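Local atomic coordinates of sulfur oxidation protein soxB (Thermus thermophilus, PDB entry 2WDD), a protein that probably hydrolyses the sulfur-sulfur bond of a cysteine S-thiosulfonate in the Sox sulfur-oxidation pathway, using a two-manganese site. Residues Ser137-Leu142 against Ala347-Gln352. Sequence-based numbering, arbitrary orientation.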
# COMPACT_ATOMS: atom_id res chain seq x y z
N SER A 137 -11.43 -4.00 0.48
CA SER A 137 -12.16 -3.66 1.70
C SER A 137 -13.54 -4.27 1.58
O SER A 137 -13.93 -4.70 0.51
CB SER A 137 -12.28 -2.15 1.86
OG SER A 137 -13.23 -1.61 0.94
N GLY A 138 -14.26 -4.31 2.69
CA GLY A 138 -15.61 -4.85 2.68
C GLY A 138 -16.49 -4.04 1.75
O GLY A 138 -17.17 -4.59 0.88
N LEU A 139 -16.48 -2.72 1.92
CA LEU A 139 -17.29 -1.83 1.09
C LEU A 139 -17.00 -2.08 -0.39
O LEU A 139 -17.92 -2.12 -1.22
CB LEU A 139 -17.00 -0.37 1.41
CG LEU A 139 -17.72 0.67 0.56
CD1 LEU A 139 -19.21 0.74 0.93
CD2 LEU A 139 -17.06 2.04 0.75
N SER A 140 -15.73 -2.23 -0.72
CA SER A 140 -15.35 -2.45 -2.11
C SER A 140 -15.86 -3.78 -2.64
O SER A 140 -16.42 -3.84 -3.74
CB SER A 140 -13.83 -2.41 -2.26
OG SER A 140 -13.46 -2.75 -3.58
N LEU A 141 -15.62 -4.86 -1.91
CA LEU A 141 -16.02 -6.18 -2.39
C LEU A 141 -17.53 -6.26 -2.55
O LEU A 141 -18.02 -6.88 -3.50
CB LEU A 141 -15.54 -7.28 -1.45
CG LEU A 141 -14.04 -7.58 -1.49
CD1 LEU A 141 -13.68 -8.53 -0.36
CD2 LEU A 141 -13.61 -8.15 -2.84
N LEU A 142 -18.26 -5.64 -1.63
CA LEU A 142 -19.72 -5.68 -1.66
C LEU A 142 -20.34 -4.90 -2.81
O LEU A 142 -21.53 -5.07 -3.10
CB LEU A 142 -20.30 -5.20 -0.33
CG LEU A 142 -20.17 -6.19 0.83
CD1 LEU A 142 -20.39 -5.51 2.18
CD2 LEU A 142 -21.13 -7.36 0.64
N ALA A 347 -23.65 9.39 6.19
CA ALA A 347 -24.96 8.94 5.75
C ALA A 347 -24.85 7.97 4.57
O ALA A 347 -25.54 6.96 4.52
CB ALA A 347 -25.84 10.14 5.37
N PHE A 348 -23.95 8.30 3.64
CA PHE A 348 -23.74 7.46 2.47
C PHE A 348 -23.26 6.07 2.87
O PHE A 348 -23.75 5.07 2.37
CB PHE A 348 -22.73 8.12 1.53
CG PHE A 348 -22.27 7.22 0.41
CD1 PHE A 348 -23.11 6.94 -0.66
CD2 PHE A 348 -20.99 6.68 0.41
CE1 PHE A 348 -22.68 6.12 -1.70
CE2 PHE A 348 -20.56 5.86 -0.63
CZ PHE A 348 -21.40 5.59 -1.69
N LEU A 349 -22.29 6.01 3.78
CA LEU A 349 -21.77 4.73 4.24
C LEU A 349 -22.86 3.94 4.96
O LEU A 349 -22.95 2.72 4.81
CB LEU A 349 -20.57 4.94 5.16
CG LEU A 349 -19.31 5.46 4.47
CD1 LEU A 349 -18.25 5.82 5.50
CD2 LEU A 349 -18.77 4.44 3.46
N LYS A 350 -23.69 4.64 5.72
CA LYS A 350 -24.80 3.99 6.42
C LYS A 350 -25.77 3.38 5.42
O LYS A 350 -26.22 2.25 5.58
CB LYS A 350 -25.54 5.00 7.31
CG LYS A 350 -26.72 4.41 8.07
CD LYS A 350 -27.36 5.45 8.98
CE LYS A 350 -27.75 4.85 10.32
NZ LYS A 350 -28.17 5.90 11.30
N ALA A 351 -26.08 4.13 4.37
CA ALA A 351 -27.00 3.64 3.35
C ALA A 351 -26.43 2.42 2.64
O ALA A 351 -27.13 1.43 2.43
CB ALA A 351 -27.32 4.75 2.35
N GLN A 352 -25.15 2.48 2.29
CA GLN A 352 -24.49 1.39 1.58
C GLN A 352 -24.31 0.10 2.37
O GLN A 352 -24.39 -0.99 1.81
CB GLN A 352 -23.11 1.85 1.10
CG GLN A 352 -23.15 2.92 0.04
CD GLN A 352 -23.58 2.36 -1.30
OE1 GLN A 352 -23.05 1.36 -1.78
NE2 GLN A 352 -24.59 2.99 -1.89
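Leu139 spreads its two methyls over one flank of helix 343-353, overlapping Leu349 with CD2 and Gln352 with CD1. This helix-helix packing, in a member of the 5'-nucleotidase family, illustrates how a short N-capped helix, 138-143, can meet a longer one largely through one forked side chain. The side chain of Leu139 lies about 11 Å from that of His38, a manganese ligand. A chi1 of 177° sets its CG anti to the backbone N, and from there the branches reach helix 343-353. Its CD2 meets CD2 of Leu349 at 4.0 Å, methyl against methyl, the two side chains crossing at about a right angle. The other branch, CD1, lies 4.1 Å from CB of Gln352, so it is the aliphatic root of the glutamine that is used. Leu139 and Leu142 both also touch Leu353; Ala41 touches Leu139 and Leu349, while Ala147 of helix 146-155 touches Leu139 and Gln352. Gln352 lays CG over one face of the Phe348 ring, a turn earlier, 3.6 Å above its plane and offset toward the rim. The start of the shorter helix is fixed separately: Ser137 OG, which also bonds to Gly39 O, caps it by accepting the N-H of Ser140, with Ser140 N 3.1 Å from Ser137 OG.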